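Local atomic coordinates of beta-galactosidase (Geobacillus stearothermophilus, PDB entry 4OIF), a protein that probably catalyses the hydrolysis of terminal non-reducing beta-D-galactose residues in beta-D-galactosides. Residues L16-N22 and S356-W362; N137-E142 and V241-T247; R467-L471 and K613-R617; F642-F646 and L674-R680. All coordinates share one frame; numbering follows the deposited sequence. Where two conformers were deposited one is given.

Contact 1 of 4, residues L16-N22 and S356-W362; sequences LHGGDYN and SILYFQW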
# COMPACT_ATOMS: atom_id res chain seq x y z
N LEU A 16 -36.82 23.33 -2.55
CA LEU A 16 -36.16 23.18 -3.84
C LEU A 16 -36.05 21.70 -4.18
O LEU A 16 -35.70 20.91 -3.33
CB LEU A 16 -34.77 23.82 -3.83
CG LEU A 16 -34.62 25.11 -3.03
CD1 LEU A 16 -33.21 25.63 -3.17
CD2 LEU A 16 -35.65 26.15 -3.47
N HIS A 17 -36.37 21.34 -5.41
CA HIS A 17 -36.19 19.97 -5.84
C HIS A 17 -35.60 19.99 -7.24
O HIS A 17 -36.16 20.60 -8.15
CB HIS A 17 -37.51 19.21 -5.81
CG HIS A 17 -37.37 17.75 -6.12
ND1 HIS A 17 -38.26 17.08 -6.94
CD2 HIS A 17 -36.46 16.84 -5.72
CE1 HIS A 17 -37.90 15.81 -7.03
NE2 HIS A 17 -36.81 15.63 -6.30
N GLY A 18 -34.46 19.33 -7.43
CA GLY A 18 -33.85 19.32 -8.74
C GLY A 18 -32.38 19.02 -8.59
O GLY A 18 -32.04 18.07 -7.90
N GLY A 19 -31.52 19.83 -9.19
CA GLY A 19 -30.08 19.62 -9.06
C GLY A 19 -29.20 20.11 -10.21
O GLY A 19 -29.62 20.93 -11.04
N ASP A 20 -27.97 19.62 -10.26
CA ASP A 20 -27.04 20.04 -11.29
C ASP A 20 -27.58 19.72 -12.68
O ASP A 20 -27.96 18.58 -12.98
CB ASP A 20 -25.68 19.38 -11.09
CG ASP A 20 -24.91 19.97 -9.92
OD1 ASP A 20 -25.53 20.40 -8.93
OD2 ASP A 20 -23.66 20.02 -9.99
N TYR A 21 -27.64 20.73 -13.53
CA TYR A 21 -28.14 20.55 -14.89
C TYR A 21 -27.05 21.02 -15.85
O TYR A 21 -26.56 22.16 -15.75
CB TYR A 21 -29.47 21.31 -15.08
CG TYR A 21 -30.02 21.25 -16.49
CD1 TYR A 21 -30.13 20.04 -17.15
CD2 TYR A 21 -30.45 22.40 -17.15
CE1 TYR A 21 -30.62 19.96 -18.43
CE2 TYR A 21 -30.94 22.33 -18.44
CZ TYR A 21 -31.02 21.10 -19.08
OH TYR A 21 -31.50 20.99 -20.37
N ASN A 22 -26.66 20.15 -16.78
CA ASN A 22 -25.53 20.43 -17.68
C ASN A 22 -25.85 20.36 -19.16
O ASN A 22 -25.28 19.55 -19.88
CB ASN A 22 -24.39 19.47 -17.38
CG ASN A 22 -23.87 19.63 -15.98
OD1 ASN A 22 -23.35 20.68 -15.63
ND2 ASN A 22 -24.01 18.59 -15.16
N SER A 356 -34.08 21.91 0.85
CA SER A 356 -33.96 21.45 -0.53
C SER A 356 -33.62 19.97 -0.63
O SER A 356 -33.03 19.40 0.29
CB SER A 356 -32.89 22.25 -1.28
OG SER A 356 -31.61 22.00 -0.75
N ILE A 357 -34.03 19.36 -1.74
CA ILE A 357 -33.50 18.09 -2.20
C ILE A 357 -32.94 18.29 -3.61
O ILE A 357 -33.68 18.45 -4.61
CB ILE A 357 -34.57 16.97 -2.18
CG1 ILE A 357 -35.12 16.76 -0.76
CG2 ILE A 357 -33.98 15.68 -2.72
CD1 ILE A 357 -34.10 16.26 0.25
N LEU A 358 -31.62 18.32 -3.68
CA LEU A 358 -30.92 18.56 -4.93
C LEU A 358 -29.94 17.43 -5.21
O LEU A 358 -29.26 16.90 -4.32
CB LEU A 358 -30.21 19.92 -4.90
CG LEU A 358 -31.14 21.13 -4.69
CD1 LEU A 358 -30.38 22.42 -4.33
CD2 LEU A 358 -32.03 21.34 -5.91
N TYR A 359 -29.88 17.05 -6.49
CA TYR A 359 -29.12 15.92 -6.96
C TYR A 359 -27.89 16.32 -7.75
O TYR A 359 -27.81 17.40 -8.35
CB TYR A 359 -29.98 15.03 -7.86
CG TYR A 359 -31.35 14.70 -7.32
CD1 TYR A 359 -31.51 14.04 -6.11
CD2 TYR A 359 -32.50 15.05 -8.04
CE1 TYR A 359 -32.77 13.74 -5.62
CE2 TYR A 359 -33.76 14.75 -7.57
CZ TYR A 359 -33.89 14.09 -6.36
OH TYR A 359 -35.15 13.79 -5.88
N PHE A 360 -26.93 15.42 -7.75
CA PHE A 360 -26.06 15.32 -8.89
C PHE A 360 -26.39 14.00 -9.55
O PHE A 360 -26.24 12.95 -8.91
CB PHE A 360 -24.58 15.39 -8.54
CG PHE A 360 -23.71 15.44 -9.75
CD1 PHE A 360 -23.37 16.66 -10.32
CD2 PHE A 360 -23.32 14.27 -10.38
CE1 PHE A 360 -22.61 16.72 -11.47
CE2 PHE A 360 -22.57 14.31 -11.53
CZ PHE A 360 -22.21 15.53 -12.08
N GLN A 361 -26.85 14.01 -10.79
CA GLN A 361 -27.14 15.22 -11.56
C GLN A 361 -28.51 15.04 -12.22
O GLN A 361 -29.21 14.07 -11.93
CB GLN A 361 -26.05 15.49 -12.61
CG GLN A 361 -25.83 14.35 -13.59
CD GLN A 361 -24.76 14.66 -14.64
OE1 GLN A 361 -24.65 15.78 -15.12
NE2 GLN A 361 -23.97 13.64 -15.00
N TRP A 362 -28.90 15.95 -13.10
CA TRP A 362 -30.18 15.79 -13.78
C TRP A 362 -30.13 14.66 -14.79
O TRP A 362 -30.94 13.73 -14.74
CB TRP A 362 -30.60 17.07 -14.50
CG TRP A 362 -31.74 16.83 -15.44
CD1 TRP A 362 -31.70 16.83 -16.81
CD2 TRP A 362 -33.09 16.50 -15.08
NE1 TRP A 362 -32.94 16.54 -17.32
CE2 TRP A 362 -33.81 16.34 -16.28
CE3 TRP A 362 -33.75 16.32 -13.86
CZ2 TRP A 362 -35.17 16.02 -16.29
CZ3 TRP A 362 -35.10 16.01 -13.87
CH2 TRP A 362 -35.79 15.85 -15.08
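His17 and Tyr359 meet where the first and last parallel strands of a (beta/alpha)8, or TIM, barrel close on each other. Strands 16-21 and 356-359 run 26° apart, paired by bonds such as Ile357 N to Leu16 O and Gly18 N to Ile357 O. From Tyr359 CB outward, CB and CG pass Gly18 O, and CD2 comes closest to that oxygen at 3.1 Å. Tyr359 CE2 and CZ then lie close to His17 NE2, and Tyr359 OH ends 2.5 Å from the same nitrogen in a hydrogen bond at the edge of the imidazole, near its plane. The imidazole gets there because His17 CG is anti to the backbone N (chi1 -175°). His342 NE2 also bonds Tyr359 OH, while His44 O holds His17 ND1. A phenylalanine in place of Tyr359 would probably leave NE2 of His17 and of His342 without this shared partner. On Gly19 a side chain would run into Tyr359 O. Asp20 OD2 sits 3.4 Å from Phe360 CD1, in plane at the ring edge, with the Asp20 side chain about 4 Å from that of Glu322, the predicted nucleophile. A cis peptide joins Phe360 to Gln361, whose CB lies over the phenyl face. Beyond it, Asn22 ND2 bonds Gln361 OE1 at 2.9 Å; that oxygen lies in the Asn22 amide plane, although the two amides are turned 74° apart.

Contact 2 of 4, residues N137-E142 and V241-T247; sequences NRLLAE and VPLRELT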
# COMPACT_ATOMS: atom_id res chain seq x y z
N ASN A 137 -17.21 35.99 -13.48
CA ASN A 137 -18.29 36.13 -12.51
C ASN A 137 -19.03 37.43 -12.75
O ASN A 137 -20.27 37.47 -12.75
CB ASN A 137 -17.75 36.07 -11.10
CG ASN A 137 -17.27 34.69 -10.73
OD1 ASN A 137 -17.21 33.81 -11.58
ND2 ASN A 137 -16.92 34.50 -9.47
N ARG A 138 -18.28 38.49 -13.03
CA ARG A 138 -18.89 39.77 -13.32
C ARG A 138 -19.77 39.73 -14.58
O ARG A 138 -20.87 40.27 -14.56
CB ARG A 138 -17.82 40.84 -13.46
CG ARG A 138 -18.38 42.22 -13.77
CD ARG A 138 -17.29 43.25 -13.68
NE ARG A 138 -16.73 43.33 -12.34
CZ ARG A 138 -17.29 44.03 -11.35
NH1 ARG A 138 -18.42 44.70 -11.57
NH2 ARG A 138 -16.72 44.06 -10.15
N LEU A 139 -19.30 39.11 -15.66
CA LEU A 139 -20.12 39.03 -16.87
C LEU A 139 -21.41 38.28 -16.55
O LEU A 139 -22.50 38.68 -16.99
CB LEU A 139 -19.37 38.33 -18.02
CG LEU A 139 -18.15 39.08 -18.57
CD1 LEU A 139 -17.45 38.29 -19.67
CD2 LEU A 139 -18.52 40.46 -19.08
N LEU A 140 -21.29 37.21 -15.77
CA LEU A 140 -22.47 36.44 -15.39
C LEU A 140 -23.47 37.29 -14.61
O LEU A 140 -24.65 37.30 -14.96
CB LEU A 140 -22.08 35.20 -14.58
CG LEU A 140 -21.55 34.01 -15.39
CD1 LEU A 140 -20.93 32.99 -14.45
CD2 LEU A 140 -22.63 33.37 -16.26
N ALA A 141 -23.01 38.00 -13.58
CA ALA A 141 -23.94 38.81 -12.79
C ALA A 141 -24.53 39.95 -13.64
O ALA A 141 -25.70 40.29 -13.49
CB ALA A 141 -23.26 39.38 -11.54
N GLU A 142 -23.74 40.51 -14.54
CA GLU A 142 -24.23 41.54 -15.43
C GLU A 142 -25.38 41.02 -16.25
O GLU A 142 -26.41 41.68 -16.37
CB GLU A 142 -23.14 42.05 -16.38
CG GLU A 142 -22.05 42.89 -15.75
CD GLU A 142 -21.02 43.36 -16.77
OE1 GLU A 142 -21.00 42.83 -17.90
OE2 GLU A 142 -20.22 44.26 -16.43
N VAL A 241 -16.88 39.33 -5.19
CA VAL A 241 -16.99 40.80 -5.30
C VAL A 241 -18.11 41.32 -6.26
O VAL A 241 -18.99 42.09 -5.84
CB VAL A 241 -15.65 41.43 -5.71
CG1 VAL A 241 -15.86 42.87 -6.18
CG2 VAL A 241 -14.69 41.39 -4.54
N PRO A 242 -18.11 40.87 -7.53
CA PRO A 242 -19.15 41.41 -8.42
C PRO A 242 -20.54 40.87 -8.11
O PRO A 242 -21.56 41.48 -8.46
CB PRO A 242 -18.70 40.95 -9.81
CG PRO A 242 -17.97 39.67 -9.53
CD PRO A 242 -17.26 39.88 -8.22
N LEU A 243 -20.59 39.72 -7.47
CA LEU A 243 -21.86 39.17 -7.07
C LEU A 243 -22.49 40.06 -6.00
O LEU A 243 -23.69 40.29 -6.00
CB LEU A 243 -21.69 37.73 -6.56
CG LEU A 243 -21.72 36.60 -7.59
CD1 LEU A 243 -20.90 36.88 -8.84
CD2 LEU A 243 -21.27 35.31 -6.93
N ARG A 244 -21.67 40.60 -5.10
CA ARG A 244 -22.20 41.51 -4.09
C ARG A 244 -22.55 42.85 -4.71
O ARG A 244 -23.58 43.44 -4.38
CB ARG A 244 -21.20 41.72 -2.96
CG ARG A 244 -20.94 40.48 -2.11
CD ARG A 244 -22.22 39.88 -1.58
NE ARG A 244 -21.98 39.09 -0.37
CZ ARG A 244 -22.86 38.25 0.16
NH1 ARG A 244 -24.05 38.07 -0.41
NH2 ARG A 244 -22.54 37.58 1.25
N GLU A 245 -21.68 43.34 -5.60
CA GLU A 245 -21.97 44.63 -6.22
C GLU A 245 -23.27 44.60 -7.01
O GLU A 245 -24.15 45.45 -6.82
CB GLU A 245 -20.84 45.06 -7.16
CG GLU A 245 -19.59 45.56 -6.46
CD GLU A 245 -18.52 45.99 -7.45
OE1 GLU A 245 -18.85 46.23 -8.64
OE2 GLU A 245 -17.35 46.10 -7.01
N LEU A 246 -23.40 43.62 -7.89
CA LEU A 246 -24.47 43.63 -8.87
C LEU A 246 -25.72 42.91 -8.40
O LEU A 246 -26.82 43.20 -8.86
CB LEU A 246 -23.97 43.03 -10.18
CG LEU A 246 -22.78 43.79 -10.77
CD1 LEU A 246 -22.34 43.17 -12.07
CD2 LEU A 246 -23.13 45.24 -11.00
N THR A 247 -25.57 41.96 -7.48
CA THR A 247 -26.73 41.18 -7.05
C THR A 247 -26.77 40.94 -5.53
O THR A 247 -26.82 39.80 -5.07
CB THR A 247 -26.77 39.80 -7.78
OG1 THR A 247 -25.53 39.09 -7.60
CG2 THR A 247 -27.03 39.99 -9.27
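Arg138 drops as a knob into a hole formed by Val241, Pro242, Glu245 and Leu246, joining two outer helices of the TIM barrel, 127-144 and 218-246. The short segments run nearly side by side, 23° apart with axes 8.6 Å from each other. Apolar contacts come first. Pro242 CG lies 3.9 Å from Asn137 CB, and Leu243 CD1 touches that same CB. Ala141 CB points at the other helix and rests 3.9 Å from Leu246 CD1, a methyl that also reaches Glu142 CG. The charged contacts lie on the more exposed side. The Arg138 chain bends at its third torsion (chi3 -62°), which lays one face of the guanidinium over Pro242 CB. Glu245 OE1 stands at the guanidinium edge, 3.3 Å from Arg138 NH1 and 3.4 Å from Arg138 NH2, in a salt bridge whose two N-H bonds are weak; the carboxylate and guanidinium planes are 52° apart. Backbone and hydroxyl bonds finish the second helix at Thr247, the first residue to leave it. Thr247 OG1, which also bonds Trp153 NE1 of the barrel strand beneath, gives its proton to a lone pair of Leu243 O at 2.7 Å, an oxygen that Thr247 N shares.

Contact 3 of 4, residues R467-L471 and K613-R617; sequences RYKLL and KLDLR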
# COMPACT_ATOMS: atom_id res chain seq x y z
N ARG A 467 -26.65 28.58 25.45
CA ARG A 467 -27.98 28.27 24.95
C ARG A 467 -28.35 26.80 25.15
O ARG A 467 -29.48 26.39 24.88
CB ARG A 467 -28.09 28.64 23.48
CG ARG A 467 -27.56 30.03 23.17
CD ARG A 467 -28.40 30.73 22.11
NE ARG A 467 -29.76 30.99 22.58
CZ ARG A 467 -30.73 31.50 21.81
NH1 ARG A 467 -30.49 31.80 20.54
NH2 ARG A 467 -31.94 31.71 22.32
N TYR A 468 -27.40 26.00 25.64
CA TYR A 468 -27.64 24.57 25.81
C TYR A 468 -27.62 24.13 27.27
O TYR A 468 -26.95 24.76 28.10
CB TYR A 468 -26.60 23.77 25.01
CG TYR A 468 -26.56 24.17 23.56
CD1 TYR A 468 -27.45 23.64 22.64
CD2 TYR A 468 -25.65 25.12 23.12
CE1 TYR A 468 -27.43 24.03 21.33
CE2 TYR A 468 -25.63 25.52 21.81
CZ TYR A 468 -26.51 24.98 20.91
OH TYR A 468 -26.48 25.39 19.60
N LYS A 469 -28.36 23.07 27.58
CA LYS A 469 -28.36 22.49 28.91
C LYS A 469 -27.18 21.56 29.07
O LYS A 469 -26.57 21.46 30.14
CB LYS A 469 -29.64 21.69 29.18
CG LYS A 469 -30.94 22.46 29.26
CD LYS A 469 -32.05 21.47 29.60
CE LYS A 469 -33.37 22.13 29.92
NZ LYS A 469 -34.42 21.08 29.98
N LEU A 470 -26.88 20.85 27.99
CA LEU A 470 -25.90 19.80 27.99
C LEU A 470 -24.96 20.03 26.83
O LEU A 470 -25.39 20.08 25.68
CB LEU A 470 -26.57 18.44 27.88
CG LEU A 470 -25.64 17.23 27.74
CD1 LEU A 470 -24.66 17.12 28.90
CD2 LEU A 470 -26.45 15.96 27.59
N LEU A 471 -23.68 20.21 27.16
CA LEU A 471 -22.61 20.36 26.18
C LEU A 471 -21.63 19.19 26.29
O LEU A 471 -21.04 18.94 27.34
CB LEU A 471 -21.88 21.69 26.37
CG LEU A 471 -20.71 21.90 25.40
CD1 LEU A 471 -21.19 21.79 23.96
CD2 LEU A 471 -20.03 23.23 25.63
N LYS A 613 -32.18 13.66 34.28
CA LYS A 613 -31.73 14.74 35.14
C LYS A 613 -32.07 16.12 34.57
O LYS A 613 -32.51 17.00 35.29
CB LYS A 613 -30.22 14.63 35.37
CG LYS A 613 -29.70 15.41 36.56
CD LYS A 613 -28.22 15.10 36.79
CE LYS A 613 -27.77 15.53 38.18
NZ LYS A 613 -28.09 16.96 38.44
N LEU A 614 -31.87 16.29 33.27
CA LEU A 614 -32.05 17.59 32.64
C LEU A 614 -33.36 17.73 31.89
O LEU A 614 -33.60 18.75 31.22
CB LEU A 614 -30.90 17.86 31.67
CG LEU A 614 -29.53 17.86 32.30
CD1 LEU A 614 -28.50 18.19 31.24
CD2 LEU A 614 -29.52 18.87 33.43
N ASP A 615 -34.21 16.71 31.98
CA ASP A 615 -35.49 16.74 31.29
C ASP A 615 -35.30 16.96 29.78
O ASP A 615 -35.83 17.90 29.20
CB ASP A 615 -36.41 17.82 31.87
CG ASP A 615 -37.82 17.77 31.31
OD1 ASP A 615 -38.32 16.66 31.02
OD2 ASP A 615 -38.43 18.85 31.14
N LEU A 616 -34.51 16.08 29.16
CA LEU A 616 -34.26 16.13 27.73
C LEU A 616 -35.27 15.27 27.00
O LEU A 616 -35.33 14.06 27.22
CB LEU A 616 -32.84 15.66 27.42
CG LEU A 616 -31.74 16.38 28.20
CD1 LEU A 616 -30.38 15.82 27.83
CD2 LEU A 616 -31.81 17.89 27.96
N ARG A 617 -36.06 15.90 26.13
CA ARG A 617 -37.15 15.20 25.45
C ARG A 617 -37.08 15.38 23.94
O ARG A 617 -36.45 16.31 23.44
CB ARG A 617 -38.50 15.69 25.97
CG ARG A 617 -38.89 15.08 27.30
CD ARG A 617 -40.32 15.39 27.69
NE ARG A 617 -40.43 16.54 28.59
CZ ARG A 617 -41.50 16.79 29.35
NH1 ARG A 617 -42.54 15.96 29.32
NH2 ARG A 617 -41.52 17.85 30.14
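The flat group at the centre, where Lys469 meets Leu614, is a peptide: the Leu614 carbonyl is met almost end-on by the lysine ammonium, with Leu614 O 2.8 Å from Lys469 NZ and a C=O...N angle of 172°. The setting is the trimerisation domain, an alpha/beta domain of the class I glutamine amidotransferase-like clan, in which strand 470-473 runs parallel between 413-416 and 496-500. A second flat group, the Asp615 carboxylate, stands off to one side, its OD2 4.7 Å from Lys469 NZ, a separation at which only a general charge attraction is likely; the Tyr468 ring takes no part in the join. Helix 600-613 ends beside the strand in a Schellman motif, with Asp615 at positive phi. Lys469 stays extended beyond CG, and that reach brings the ammonium to the helix end, where its charge would probably suit the negative end of the helix dipole. Glu412 gives NZ a second partner by a salt bridge. On the way out, Lys469 CD slides past Leu616 CD2 at 3.9 Å, the two side chains heading in opposite directions. Nearer the strand the contact turns greasy, and Val413 and Val498 of the flanking strands extend this apolar patch. Leu470 CB takes Leu614 CD1 at 3.9 Å. Leu470, its CG anti to the backbone N (chi1 175°), crosses Leu616 at about a right angle, which sets Leu470 CD2 3.9 Å from Leu616 CD1.

Contact 4 of 4, residues F642-F646 and L674-R680; sequences FIMNF and LDKYEVR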
# COMPACT_ATOMS: atom_id res chain seq x y z
N PHE A 642 -41.07 13.91 11.56
CA PHE A 642 -40.75 12.87 10.61
C PHE A 642 -40.51 11.56 11.36
O PHE A 642 -39.62 11.48 12.22
CB PHE A 642 -39.50 13.23 9.80
CG PHE A 642 -39.68 14.37 8.85
CD1 PHE A 642 -39.81 15.67 9.32
CD2 PHE A 642 -39.68 14.16 7.48
CE1 PHE A 642 -39.97 16.74 8.44
CE2 PHE A 642 -39.84 15.22 6.59
CZ PHE A 642 -39.99 16.51 7.07
N ILE A 643 -41.29 10.55 11.02
CA ILE A 643 -41.11 9.21 11.57
C ILE A 643 -40.55 8.29 10.49
O ILE A 643 -41.25 7.91 9.55
CB ILE A 643 -42.43 8.66 12.13
CG1 ILE A 643 -43.11 9.71 13.02
CG2 ILE A 643 -42.17 7.37 12.90
CD1 ILE A 643 -44.51 9.32 13.53
N MET A 644 -39.28 7.94 10.63
CA MET A 644 -38.53 7.30 9.55
C MET A 644 -38.05 5.89 9.91
O MET A 644 -37.33 5.68 10.88
CB MET A 644 -37.34 8.19 9.17
CG MET A 644 -37.75 9.60 8.77
SD MET A 644 -36.39 10.76 8.68
CE MET A 644 -35.91 10.92 10.40
N ASN A 645 -38.46 4.91 9.11
CA ASN A 645 -38.05 3.54 9.35
C ASN A 645 -36.75 3.21 8.62
O ASN A 645 -36.77 2.84 7.45
CB ASN A 645 -39.15 2.56 8.93
CG ASN A 645 -38.80 1.12 9.23
OD1 ASN A 645 -37.76 0.81 9.83
ND2 ASN A 645 -39.68 0.21 8.81
N PHE A 646 -35.62 3.34 9.31
CA PHE A 646 -34.34 3.01 8.71
C PHE A 646 -33.97 1.53 8.92
O PHE A 646 -32.81 1.21 9.18
CB PHE A 646 -33.23 3.92 9.26
CG PHE A 646 -33.20 5.30 8.64
CD1 PHE A 646 -32.76 5.48 7.33
CD2 PHE A 646 -33.60 6.43 9.36
CE1 PHE A 646 -32.72 6.76 6.75
CE2 PHE A 646 -33.56 7.70 8.79
CZ PHE A 646 -33.12 7.86 7.47
N LEU A 674 -45.26 0.61 10.00
CA LEU A 674 -44.41 1.16 8.95
C LEU A 674 -43.83 0.01 8.15
O LEU A 674 -43.21 -0.90 8.71
CB LEU A 674 -43.29 2.01 9.55
CG LEU A 674 -43.71 3.21 10.43
CD1 LEU A 674 -42.51 3.85 11.11
CD2 LEU A 674 -44.43 4.24 9.60
N ASP A 675 -44.04 0.02 6.84
CA ASP A 675 -43.35 -0.92 5.97
C ASP A 675 -41.89 -0.54 5.94
O ASP A 675 -41.52 0.56 6.37
CB ASP A 675 -43.93 -0.93 4.56
CG ASP A 675 -45.41 -1.27 4.54
OD1 ASP A 675 -45.80 -2.30 5.13
OD2 ASP A 675 -46.18 -0.50 3.93
N LYS A 676 -41.06 -1.44 5.41
CA LYS A 676 -39.64 -1.14 5.18
C LYS A 676 -39.46 0.24 4.53
O LYS A 676 -40.14 0.57 3.54
CB LYS A 676 -39.00 -2.23 4.31
CG LYS A 676 -37.52 -2.02 4.04
CD LYS A 676 -37.10 -2.54 2.67
CE LYS A 676 -37.36 -4.02 2.53
NZ LYS A 676 -37.21 -4.48 1.12
N TYR A 677 -38.59 1.04 5.13
CA TYR A 677 -38.16 2.33 4.60
C TYR A 677 -39.28 3.37 4.55
O TYR A 677 -39.10 4.45 3.99
CB TYR A 677 -37.56 2.18 3.20
CG TYR A 677 -36.27 1.38 3.17
CD1 TYR A 677 -35.53 1.18 4.32
CD2 TYR A 677 -35.81 0.84 1.98
CE1 TYR A 677 -34.35 0.44 4.29
CE2 TYR A 677 -34.64 0.11 1.94
CZ TYR A 677 -33.92 -0.09 3.09
OH TYR A 677 -32.75 -0.82 3.02
N GLU A 678 -40.42 3.05 5.15
CA GLU A 678 -41.53 3.97 5.10
C GLU A 678 -41.29 5.16 5.99
O GLU A 678 -40.75 5.04 7.09
CB GLU A 678 -42.83 3.30 5.51
CG GLU A 678 -44.02 4.22 5.34
CD GLU A 678 -45.30 3.56 5.75
OE1 GLU A 678 -45.27 2.35 6.05
OE2 GLU A 678 -46.33 4.27 5.76
N VAL A 679 -41.67 6.33 5.49
CA VAL A 679 -41.62 7.54 6.28
C VAL A 679 -43.03 8.03 6.49
O VAL A 679 -43.89 7.92 5.63
CB VAL A 679 -40.78 8.66 5.61
CG1 VAL A 679 -40.67 9.86 6.54
CG2 VAL A 679 -39.39 8.14 5.23
N ARG A 680 -43.28 8.56 7.66
CA ARG A 680 -44.52 9.22 7.95
C ARG A 680 -44.20 10.67 8.24
O ARG A 680 -43.36 10.95 9.08
CB ARG A 680 -45.20 8.55 9.13
CG ARG A 680 -46.64 8.25 8.89
CD ARG A 680 -46.86 7.15 7.87
NE ARG A 680 -48.27 6.78 7.93
CZ ARG A 680 -49.22 7.46 7.29
NH1 ARG A 680 -48.88 8.48 6.52
NH2 ARG A 680 -50.48 7.10 7.41
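Ile643 and Arg680 form an antiparallel hydrogen-bonded pair, the tight end of this contact in the all-beta C-terminal domain. Ile643 N gives a nearly straight bond to Arg680 O (2.9 Å, 177°), and Arg680 N returns one to Ile643 O. Next comes a non-hydrogen-bonded pair in which Met644 CG packs 3.7 Å from Val679 CG1, the two side chains lying alongside and pointing the same way. On the Ile643 face, Ile643 CG2 meets Leu674 CD1 at 4.0 Å. Before Val679, segment 674-680 makes a type II turn from Asp675 to Glu678, and Asn645 ties it down. With CG anti to the backbone N (chi1 -177°), the amide swings over the turn, and Asn645 ND2 bonds Asp675 O at 3.1 Å from well above the carbonyl plane, while Glu678 N comes to that oxygen from the opposite face. Glu649 O also takes ND2, and Thr647 OG1 holds OD1. A leucine in place of Asn645 removes all three amide bonds, and the turn would probably be held less firmly, with Asp675 O left to Glu678 N. The solvent side is looser. Asp675 and Lys676 are exposed; Glu678 OE1 accepts from Asp675 N at 2.8 Å, but Arg680 NE is a long 3.8 Å from Glu678 OE2, so only charge links them, and Asp661 is the arginine's firmer partner. Strand 638-645 has 628-634 on its other side, where Ile643 touches Val628 and Val630, while Phe642, Phe646 and Tyr677 lean on barrel helix 341-351, with helix 296-312 also meeting the last two.

In the fold
Contacts 1 and 2 belong to the catalytic barrel: contact 1 closes its ring of strands, and contact 2 joins two helices of the outer layer, their centres 23 Å apart. Along the chain, contact 2 falls between the two halves of contact 1. Contacts 3 and 4 then follow one after the other, in the trimerisation and C-terminal domains. No pair touches. Contact 4 comes within about 9 Å of contact 1 (nearest atoms), consistent with its side chains packing on barrel helices 296-312 and 341-351. Contact 3 is 37 Å from contact 1, 45 Å from contact 2 and 27 Å from contact 4 between centres. Each domain thus makes its own internal ties, with only contact 1 beside the predicted catalytic residues.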